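Local coordinates for FrpC operon protein (Neisseria meningitidis, PDB 5EDF) that binds the iron-regulated RTX protein FrpC and is thought to take part in adhesion, though its precise role remains unknown, at residues I63-K68 / E216-S221; Y147-Y152 / D176-S181; Y194-E199 / Q206-Y211. One frame throughout, in Å; residues are numbered along the deposited sequence.

Interactions 1 and 2 both reach the large antiparallel sheet, and interactions 1 and 3 share helix 205-224. Interaction 1 sets the far part of that helix against strand 61-70 and closes the longest of the three loops, within which interactions 2 and 3 follow in series. Interaction 3 packs the loop after strand 189-193 on the earlier part of the helix; interaction 2 relates strands 150-155 and 178-186. The centre of interaction 3 lies about 12 Å from each of the others, whose centres are about 23 Å apart. It touches both, through Y67 with E199 and T180 with P195 and L208, so the helix and its preceding loop connect distant parts of the sheet in a novel fold.

Interaction 1 (I63-K68 / E216-S221); sequences ISVYYK and EQLVQS
I63 and V65 meet L218 through methyl groups alone, with no ring face or edge between the two segments; the flat groups of the strand lie further along it. The Y66 ring, on the other side of the strand, stacks with H86. That of Y67 meets F196 edge-to-face and W74 with the planes at about 60°, while its hydroxyl is hydrogen-bonded to E199 and to the backbone N of R198. At the contact itself, L218 CD2 is the single atom that touches both strand residues, 3.8 Å from I63 CD1 and 4.1 Å from V65 CG1. Each pair reaches tip to tip with the backbones well separated, the CA atoms of I63 and V219 being 10.0 Å apart. The extended L218 makes this possible: CG lies anti to the backbone N (chi1 -179°), which carries the branch out from the helix toward the strand. I63 and V65 alternate with S64 and so present their side chains from one face of strand 61-70. This is helix-on-sheet packing, in which helix 205-224 lies against the large antiparallel sheet of the fold, and I101 of the adjoining strand 98-105 extends the same apolar layer. V219 turns to another part of the sheet and rests on I186. E216 forms a salt bridge with K155 and Q220 a hydrogen bond with N187, polar ties from the same helix. Behind L218, its carbonyl O accepts a hydrogen bond from S221 OG at 2.7 Å, in the carbonyl plane on a lone pair with a C=O...donor angle of 131°, as well as a weak one from S221 N.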
loop_
_atom_site.group_PDB
_atom_site.type_symbol
_atom_site.label_atom_id
_atom_site.label_comp_id
_atom_site.label_asym_id
_atom_site.label_seq_id
_atom_site.Cartn_x
_atom_site.Cartn_y
_atom_site.Cartn_z
ATOM N N ILE A 63 -0.176 0.316 8.433
ATOM C CA ILE A 63 1.229 -0.087 8.411
ATOM C C ILE A 63 2.020 0.836 7.504
ATOM O O ILE A 63 1.433 1.519 6.644
ATOM C CB ILE A 63 1.410 -1.568 7.998
ATOM C CG1 ILE A 63 1.008 -1.835 6.548
ATOM C CG2 ILE A 63 0.682 -2.492 8.979
ATOM C CD1 ILE A 63 1.517 -3.208 6.017
ATOM N N SER A 64 3.330 0.860 7.675
ATOM C CA SER A 64 4.199 1.692 6.862
ATOM C C SER A 64 5.339 0.824 6.375
ATOM O O SER A 64 5.949 0.096 7.139
ATOM C CB SER A 64 4.681 2.922 7.662
ATOM O OG SER A 64 3.624 3.712 8.178
ATOM N N VAL A 65 5.601 0.885 5.075
ATOM C CA VAL A 65 6.676 0.121 4.453
ATOM C C VAL A 65 7.646 1.002 3.687
ATOM O O VAL A 65 7.247 1.931 2.971
ATOM C CB VAL A 65 6.149 -0.966 3.520
ATOM C CG1 VAL A 65 5.350 -2.053 4.278
ATOM C CG2 VAL A 65 5.253 -0.367 2.412
ATOM N N TYR A 66 8.922 0.719 3.856
ATOM C CA TYR A 66 9.948 1.316 3.032
ATOM C C TYR A 66 10.038 0.525 1.739
ATOM O O TYR A 66 10.086 -0.715 1.761
ATOM C CB TYR A 66 11.301 1.291 3.763
ATOM C CG TYR A 66 12.510 1.718 2.957
ATOM C CD1 TYR A 66 12.645 3.012 2.497
ATOM C CD2 TYR A 66 13.505 0.828 2.668
ATOM C CE1 TYR A 66 13.745 3.408 1.777
ATOM C CE2 TYR A 66 14.622 1.232 1.974
ATOM C CZ TYR A 66 14.720 2.510 1.514
ATOM O OH TYR A 66 15.853 2.920 0.792
ATOM N N TYR A 67 10.044 1.225 0.612
ATOM C CA TYR A 67 10.183 0.543 -0.683
ATOM C C TYR A 67 11.534 0.873 -1.255
ATOM O O TYR A 67 12.017 1.998 -1.160
ATOM C CB TYR A 67 9.029 0.859 -1.638
ATOM C CG TYR A 67 8.989 2.285 -2.193
ATOM C CD1 TYR A 67 9.696 2.633 -3.318
ATOM C CD2 TYR A 67 8.262 3.276 -1.548
ATOM C CE1 TYR A 67 9.664 3.927 -3.807
ATOM C CE2 TYR A 67 8.203 4.551 -2.030
ATOM C CZ TYR A 67 8.898 4.888 -3.166
ATOM O OH TYR A 67 8.826 6.190 -3.628
ATOM N N LYS A 68 12.162 -0.169 -1.805
ATOM C CA LYS A 68 13.554 -0.103 -2.232
ATOM C C LYS A 68 13.794 -0.812 -3.556
ATOM O O LYS A 68 13.310 -1.921 -3.775
ATOM C CB LYS A 68 14.400 -0.766 -1.134
ATOM C CG LYS A 68 15.870 -0.725 -1.326
ATOM C CD LYS A 68 16.595 -1.377 -0.171
ATOM C CE LYS A 68 16.565 -2.896 -0.185
ATOM N NZ LYS A 68 17.467 -3.483 0.861
ATOM N N GLU A 216 -0.101 -8.348 -0.997
ATOM C CA GLU A 216 -1.003 -9.477 -0.759
ATOM C C GLU A 216 -0.297 -10.516 0.113
ATOM O O GLU A 216 -0.865 -11.008 1.074
ATOM C CB GLU A 216 -1.391 -10.124 -2.085
ATOM C CG GLU A 216 -2.239 -9.284 -2.962
ATOM C CD GLU A 216 -2.627 -9.982 -4.241
ATOM O OE1 GLU A 216 -1.762 -10.206 -5.128
ATOM O OE2 GLU A 216 -3.829 -10.283 -4.349
ATOM N N GLN A 217 0.949 -10.838 -0.204
ATOM C CA GLN A 217 1.711 -11.802 0.580
ATOM C C GLN A 217 1.896 -11.301 2.022
ATOM O O GLN A 217 1.757 -12.070 2.998
ATOM C CB GLN A 217 3.047 -12.097 -0.110
ATOM C CG GLN A 217 3.951 -13.101 0.582
ATOM C CD GLN A 217 5.320 -13.156 -0.094
ATOM O OE1 GLN A 217 6.074 -12.169 -0.100
ATOM N NE2 GLN A 217 5.628 -14.296 -0.695
ATOM N N LEU A 218 2.186 -10.011 2.150
ATOM C CA LEU A 218 2.424 -9.400 3.458
ATOM C C LEU A 218 1.169 -9.474 4.341
ATOM O O LEU A 218 1.196 -9.926 5.485
ATOM C CB LEU A 218 2.913 -7.959 3.264
ATOM C CG LEU A 218 3.246 -7.176 4.519
ATOM C CD1 LEU A 218 4.342 -7.875 5.335
ATOM C CD2 LEU A 218 3.656 -5.776 4.115
ATOM N N VAL A 219 0.043 -9.043 3.805
ATOM C CA VAL A 219 -1.213 -9.023 4.584
ATOM C C VAL A 219 -1.583 -10.466 4.941
ATOM O O VAL A 219 -1.967 -10.757 6.068
ATOM C CB VAL A 219 -2.322 -8.292 3.796
ATOM C CG1 VAL A 219 -3.709 -8.528 4.429
ATOM C CG2 VAL A 219 -1.981 -6.800 3.661
ATOM N N GLN A 220 -1.415 -11.395 4.001
ATOM C CA GLN A 220 -1.722 -12.795 4.300
ATOM C C GLN A 220 -0.819 -13.355 5.400
ATOM O O GLN A 220 -1.263 -14.186 6.183
ATOM C CB GLN A 220 -1.645 -13.659 3.050
ATOM C CG GLN A 220 -2.797 -13.362 2.073
ATOM C CD GLN A 220 -2.654 -14.024 0.736
ATOM O OE1 GLN A 220 -1.552 -14.127 0.190
ATOM N NE2 GLN A 220 -3.780 -14.459 0.178
ATOM N N SER A 221 0.422 -12.864 5.481
ATOM C CA SER A 221 1.371 -13.329 6.517
ATOM C C SER A 221 0.905 -12.915 7.929
ATOM O O SER A 221 1.268 -13.559 8.892
ATOM C CB SER A 221 2.804 -12.823 6.264
ATOM O OG SER A 221 2.988 -11.492 6.692
#

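Interaction 2 (Y147-Y152 / D176-S181); sequences YFHEFY and DSYSTS
Y178 reaches from its strand to the pair H149 and F151, its hydroxyl nearing the first and its CE2 the ring edge of the second. In Y178 the CG atom sits beside the backbone N, anti to the carbonyl carbon (chi1 -79°). Although the CB leaves its strand neither toward nor away from the other segment, this torsion and the length of the ring bring OH to 3.6 Å from H149 ND1. That approach is van der Waals rather than a hydrogen bond, and it is oblique to the imidazole. The histidine is extended, with CG anti to its N (chi1 -161°), and its other nitrogen, NE2, is hydrogen-bonded to E137, which should help fix the rotation of the ring. The F151 ring lies beside H149: F151 CE2 stands 3.8 Å above one imidazole face, offset toward the rim. The same CE2 atom is also the point of contact with Y178, whose CE2 approaches the edge of the phenylalanine near its plane at 4.4 Å. The area buried is small, in keeping with backbones as far apart as the 9.4 Å between the CA atoms of F151 and T180. H165 of strand 161-167 occupies the position between them, pairing by backbone with F151, its ring meeting that of Y178 with the planes at about 25°. Nearer the loops, R169 makes a cation-pi contact with Y147; its salt-bridge partner, the D176 side chain, is poorly ordered. Strands 150-155 and 178-186 are thus next-nearest neighbours running parallel, their side chains meeting over the intervening antiparallel strand, as expected in a beta-meander.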
loop_
_atom_site.group_PDB
_atom_site.type_symbol
_atom_site.label_atom_id
_atom_site.label_comp_id
_atom_site.label_asym_id
_atom_site.label_seq_id
_atom_site.Cartn_x
_atom_site.Cartn_y
_atom_site.Cartn_z
ATOM N N TYR A 147 -1.754 16.425 -21.489
ATOM C CA TYR A 147 -0.999 15.486 -20.661
ATOM C C TYR A 147 -1.879 14.440 -19.982
ATOM O O TYR A 147 -1.363 13.486 -19.385
ATOM C CB TYR A 147 -0.202 16.271 -19.629
ATOM C CG TYR A 147 0.660 17.327 -20.274
ATOM C CD1 TYR A 147 1.720 16.968 -21.102
ATOM C CD2 TYR A 147 0.385 18.676 -20.101
ATOM C CE1 TYR A 147 2.507 17.927 -21.722
ATOM C CE2 TYR A 147 1.168 19.660 -20.720
ATOM C CZ TYR A 147 2.234 19.271 -21.528
ATOM O OH TYR A 147 3.041 20.198 -22.159
ATOM N N PHE A 148 -3.201 14.577 -20.101
ATOM C CA PHE A 148 -4.116 13.610 -19.513
ATOM C C PHE A 148 -3.820 12.175 -20.014
ATOM O O PHE A 148 -3.859 11.894 -21.199
ATOM C CB PHE A 148 -5.538 14.003 -19.855
ATOM C CG PHE A 148 -6.567 13.187 -19.176
ATOM C CD1 PHE A 148 -6.831 13.367 -17.837
ATOM C CD2 PHE A 148 -7.268 12.228 -19.868
ATOM C CE1 PHE A 148 -7.798 12.606 -17.198
ATOM C CE2 PHE A 148 -8.221 11.490 -19.251
ATOM C CZ PHE A 148 -8.480 11.649 -17.910
ATOM N N HIS A 149 -3.539 11.268 -19.087
ATOM C CA HIS A 149 -3.146 9.920 -19.411
ATOM C C HIS A 149 -3.236 9.071 -18.144
ATOM O O HIS A 149 -2.515 9.341 -17.195
ATOM C CB HIS A 149 -1.697 9.908 -19.918
ATOM C CG HIS A 149 -1.340 8.685 -20.698
ATOM N ND1 HIS A 149 -0.048 8.419 -21.103
ATOM C CD2 HIS A 149 -2.102 7.680 -21.187
ATOM C CE1 HIS A 149 -0.033 7.297 -21.800
ATOM N NE2 HIS A 149 -1.265 6.825 -21.861
ATOM N N GLU A 150 -4.087 8.065 -18.158
ATOM C CA GLU A 150 -4.310 7.236 -16.969
ATOM C C GLU A 150 -4.378 5.789 -17.393
ATOM O O GLU A 150 -4.772 5.470 -18.533
ATOM C CB GLU A 150 -5.565 7.670 -16.225
ATOM C CG GLU A 150 -5.690 9.198 -16.238
ATOM C CD GLU A 150 -6.476 9.794 -15.102
ATOM O OE1 GLU A 150 -7.465 9.170 -14.673
ATOM O OE2 GLU A 150 -6.100 10.912 -14.671
ATOM N N PHE A 151 -3.921 4.917 -16.524
ATOM C CA PHE A 151 -3.921 3.477 -16.712
ATOM C C PHE A 151 -4.649 2.801 -15.562
ATOM O O PHE A 151 -4.564 3.263 -14.401
ATOM C CB PHE A 151 -2.486 2.943 -16.690
ATOM C CG PHE A 151 -1.630 3.448 -17.779
ATOM C CD1 PHE A 151 -1.580 2.764 -18.982
ATOM C CD2 PHE A 151 -0.896 4.596 -17.637
ATOM C CE1 PHE A 151 -0.789 3.205 -20.033
ATOM C CE2 PHE A 151 -0.091 5.068 -18.692
ATOM C CZ PHE A 151 -0.036 4.354 -19.893
ATOM N N TYR A 152 -5.338 1.709 -15.839
ATOM C CA TYR A 152 -5.981 0.871 -14.864
ATOM C C TYR A 152 -5.542 -0.540 -15.063
ATOM O O TYR A 152 -5.485 -0.995 -16.210
ATOM C CB TYR A 152 -7.514 0.927 -14.993
ATOM C CG TYR A 152 -8.127 2.287 -14.798
ATOM C CD1 TYR A 152 -8.653 2.682 -13.579
ATOM C CD2 TYR A 152 -8.167 3.209 -15.849
ATOM C CE1 TYR A 152 -9.217 3.941 -13.422
ATOM C CE2 TYR A 152 -8.723 4.470 -15.688
ATOM C CZ TYR A 152 -9.255 4.836 -14.477
ATOM O OH TYR A 152 -9.837 6.053 -14.323
ATOM N N ASP A 176 6.522 15.636 -16.040
ATOM C CA ASP A 176 5.634 14.482 -15.843
ATOM C C ASP A 176 5.751 14.059 -14.394
ATOM O O ASP A 176 6.849 13.994 -13.848
ATOM C CB ASP A 176 6.001 13.286 -16.736
ATOM C CG ASP A 176 5.390 13.365 -18.131
ATOM O OD1 ASP A 176 4.801 14.404 -18.490
ATOM O OD2 ASP A 176 5.509 12.363 -18.870
ATOM N N SER A 177 4.610 13.768 -13.777
ATOM C CA SER A 177 4.576 13.351 -12.385
ATOM C C SER A 177 3.472 12.310 -12.226
ATOM O O SER A 177 2.298 12.661 -12.113
ATOM C CB SER A 177 4.312 14.560 -11.485
ATOM O OG SER A 177 4.473 14.233 -10.120
ATOM N N TYR A 178 3.857 11.032 -12.246
ATOM C CA TYR A 178 2.875 9.956 -12.118
ATOM C C TYR A 178 2.647 9.624 -10.659
ATOM O O TYR A 178 3.558 9.726 -9.841
ATOM C CB TYR A 178 3.303 8.699 -12.897
ATOM C CG TYR A 178 3.022 8.841 -14.372
ATOM C CD1 TYR A 178 3.836 9.613 -15.175
ATOM C CD2 TYR A 178 1.898 8.250 -14.941
ATOM C CE1 TYR A 178 3.554 9.758 -16.540
ATOM C CE2 TYR A 178 1.611 8.390 -16.285
ATOM C CZ TYR A 178 2.445 9.136 -17.063
ATOM O OH TYR A 178 2.172 9.315 -18.422
ATOM N N SER A 179 1.420 9.246 -10.349
ATOM C CA SER A 179 1.085 8.691 -9.040
ATOM C C SER A 179 0.160 7.492 -9.193
ATOM O O SER A 179 -0.426 7.266 -10.262
ATOM C CB SER A 179 0.441 9.748 -8.178
ATOM O OG SER A 179 -0.760 10.180 -8.717
ATOM N N THR A 180 -0.005 6.742 -8.110
ATOM C CA THR A 180 -0.663 5.453 -8.120
ATOM C C THR A 180 -1.595 5.318 -6.934
ATOM O O THR A 180 -1.270 5.712 -5.807
ATOM C CB THR A 180 0.362 4.335 -8.038
ATOM O OG1 THR A 180 1.316 4.476 -9.095
ATOM C CG2 THR A 180 -0.287 2.969 -8.146
ATOM N N SER A 181 -2.766 4.743 -7.174
ATOM C CA SER A 181 -3.666 4.330 -6.093
ATOM C C SER A 181 -3.952 2.840 -6.256
ATOM O O SER A 181 -4.041 2.332 -7.391
ATOM C CB SER A 181 -4.972 5.101 -6.127
ATOM O OG SER A 181 -5.771 4.750 -7.232
#

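Interaction 3 (Y194-E199 / Q206-Y211); sequences YPFIRE and QELVGY
P195 and F196 fit against Y211 as two successive bumps of the loop, one over the tyrosine face and the other meeting it obliquely at CD1. P195 CB sits 3.6 Å from the centroid of the Y211 ring and only 15° off its normal, a CH-pi contact made by the CB corner of the pyrrolidine over one face. F196 is the larger bump, and its ring enters the hollow on the helix bounded by E207, L208 and Y211. Y211 CD1 lies over one face of this ring, 3.5 Å from F196 CE2, while the E207 carbonyl O is at its edge, in plane and 3.7 Å from F196 CZ. From an oblique direction, L208 CD2 closes a further side at 4.2 Å from F196 CE2. The two aromatic side chains run antiparallel alongside one another, their ring centroids 4.9 Å apart and their planes inclined at 56°. Y211 spans the distance because its CG is anti to the backbone N (chi1 -170°), sending the ring off the helix between the loop and the sheet. F196 itself has a left-handed backbone conformation and opens a type I turn, closed by the bond from E199 N to F196 O at 3.0 Å. D99 secures the polar surroundings: its carboxylate accepts bonds from Y211 OH and from the backbone N of F196 and I197. The contact therefore depends on close apolar and CH-pi fit for its interior, while directional bonds to the single carboxylate of D99 hold loop and helix side chain in position.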
loop_
_atom_site.group_PDB
_atom_site.type_symbol
_atom_site.label_atom_id
_atom_site.label_comp_id
_atom_site.label_asym_id
_atom_site.label_seq_id
_atom_site.Cartn_x
_atom_site.Cartn_y
_atom_site.Cartn_z
ATOM N N TYR A 194 -1.543 4.218 -1.441
ATOM C CA TYR A 194 -0.863 4.989 -2.473
ATOM C C TYR A 194 0.605 4.563 -2.453
ATOM O O TYR A 194 1.378 5.021 -1.597
ATOM C CB TYR A 194 -0.984 6.490 -2.211
ATOM C CG TYR A 194 -2.369 7.054 -2.269
ATOM C CD1 TYR A 194 -3.058 7.157 -3.446
ATOM C CD2 TYR A 194 -3.014 7.522 -1.112
ATOM C CE1 TYR A 194 -4.346 7.656 -3.511
ATOM C CE2 TYR A 194 -4.303 8.040 -1.159
ATOM C CZ TYR A 194 -4.971 8.114 -2.351
ATOM O OH TYR A 194 -6.265 8.641 -2.411
ATOM N N PRO A 195 0.989 3.632 -3.325
ATOM C CA PRO A 195 2.363 3.172 -3.320
ATOM C C PRO A 195 3.323 4.070 -4.088
ATOM O O PRO A 195 2.902 4.932 -4.868
ATOM C CB PRO A 195 2.275 1.832 -4.039
ATOM C CG PRO A 195 1.208 2.086 -5.054
ATOM C CD PRO A 195 0.197 2.964 -4.369
ATOM N N PHE A 196 4.615 3.811 -3.924
ATOM C CA PHE A 196 5.626 4.521 -4.691
ATOM C C PHE A 196 5.488 6.044 -4.553
ATOM O O PHE A 196 5.613 6.785 -5.536
ATOM C CB PHE A 196 5.546 4.116 -6.172
ATOM C CG PHE A 196 5.870 2.687 -6.478
ATOM C CD1 PHE A 196 7.165 2.242 -6.381
ATOM C CD2 PHE A 196 4.890 1.806 -6.982
ATOM C CE1 PHE A 196 7.509 0.958 -6.766
ATOM C CE2 PHE A 196 5.238 0.518 -7.354
ATOM C CZ PHE A 196 6.523 0.106 -7.251
ATOM N N ILE A 197 5.231 6.525 -3.335
ATOM C CA ILE A 197 4.805 7.931 -3.172
ATOM C C ILE A 197 5.836 8.961 -3.619
ATOM O O ILE A 197 5.460 10.079 -3.984
ATOM C CB ILE A 197 4.384 8.293 -1.726
ATOM C CG1 ILE A 197 5.481 7.969 -0.706
ATOM C CG2 ILE A 197 3.117 7.593 -1.363
ATOM C CD1 ILE A 197 5.339 8.748 0.587
ATOM N N ARG A 198 7.120 8.612 -3.591
ATOM C CA ARG A 198 8.147 9.560 -4.046
ATOM C C ARG A 198 8.534 9.410 -5.520
ATOM O O ARG A 198 9.355 10.187 -6.034
ATOM C CB ARG A 198 9.422 9.445 -3.212
ATOM C CG ARG A 198 9.197 9.689 -1.706
ATOM C CD ARG A 198 9.131 11.157 -1.335
ATOM N NE ARG A 198 7.864 11.789 -1.685
ATOM C CZ ARG A 198 6.809 11.915 -0.876
ATOM N NH1 ARG A 198 6.838 11.433 0.363
ATOM N NH2 ARG A 198 5.704 12.519 -1.317
ATOM N N GLU A 199 7.984 8.439 -6.216
ATOM C CA GLU A 199 8.334 8.262 -7.615
ATOM C C GLU A 199 7.475 9.138 -8.534
ATOM O O GLU A 199 6.241 9.089 -8.490
ATOM C CB GLU A 199 8.149 6.792 -8.020
ATOM C CG GLU A 199 8.822 5.771 -7.101
ATOM C CD GLU A 199 10.264 6.119 -6.801
ATOM O OE1 GLU A 199 11.096 6.080 -7.758
ATOM O OE2 GLU A 199 10.589 6.517 -5.650
ATOM N N GLN A 206 4.517 -4.246 -14.575
ATOM C CA GLN A 206 5.276 -5.205 -13.790
ATOM C C GLN A 206 5.674 -4.620 -12.441
ATOM O O GLN A 206 5.618 -5.305 -11.413
ATOM C CB GLN A 206 6.495 -5.721 -14.556
ATOM C CG GLN A 206 6.163 -6.571 -15.792
ATOM C CD GLN A 206 5.980 -5.777 -17.084
ATOM O OE1 GLN A 206 5.841 -4.546 -17.088
ATOM N NE2 GLN A 206 5.973 -6.495 -18.197
ATOM N N GLU A 207 6.095 -3.354 -12.425
ATOM C CA GLU A 207 6.418 -2.681 -11.158
ATOM C C GLU A 207 5.193 -2.560 -10.263
ATOM O O GLU A 207 5.265 -2.843 -9.072
ATOM C CB GLU A 207 6.983 -1.290 -11.416
ATOM C CG GLU A 207 8.387 -1.319 -12.009
ATOM C CD GLU A 207 8.885 0.061 -12.380
ATOM O OE1 GLU A 207 8.338 0.664 -13.342
ATOM O OE2 GLU A 207 9.877 0.524 -11.761
ATOM N N LEU A 208 4.064 -2.178 -10.847
ATOM C CA LEU A 208 2.836 -1.946 -10.077
ATOM C C LEU A 208 2.205 -3.242 -9.558
ATOM O O LEU A 208 1.903 -3.369 -8.378
ATOM C CB LEU A 208 1.853 -1.148 -10.933
ATOM C CG LEU A 208 2.297 0.237 -11.373
ATOM C CD1 LEU A 208 1.407 0.798 -12.497
ATOM C CD2 LEU A 208 2.239 1.155 -10.173
ATOM N N VAL A 209 2.025 -4.228 -10.445
ATOM C CA VAL A 209 1.538 -5.548 -10.021
ATOM C C VAL A 209 2.502 -6.213 -9.057
ATOM O O VAL A 209 2.078 -6.820 -8.064
ATOM C CB VAL A 209 1.210 -6.475 -11.244
ATOM C CG1 VAL A 209 0.877 -7.893 -10.767
ATOM C CG2 VAL A 209 0.021 -5.904 -11.998
ATOM N N GLY A 210 3.804 -6.092 -9.292
ATOM C CA GLY A 210 4.782 -6.660 -8.381
ATOM C C GLY A 210 4.607 -6.139 -6.971
ATOM O O GLY A 210 4.687 -6.900 -6.003
ATOM N N TYR A 211 4.417 -4.838 -6.844
ATOM C CA TYR A 211 4.211 -4.221 -5.526
ATOM C C TYR A 211 2.971 -4.832 -4.899
ATOM O O TYR A 211 3.014 -5.235 -3.716
ATOM C CB TYR A 211 4.117 -2.701 -5.705
ATOM C CG TYR A 211 4.135 -1.882 -4.419
ATOM C CD1 TYR A 211 5.131 -0.973 -4.181
ATOM C CD2 TYR A 211 3.131 -2.030 -3.465
ATOM C CE1 TYR A 211 5.145 -0.206 -3.026
ATOM C CE2 TYR A 211 3.151 -1.283 -2.310
ATOM C CZ TYR A 211 4.159 -0.371 -2.080
ATOM O OH TYR A 211 4.107 0.347 -0.881
#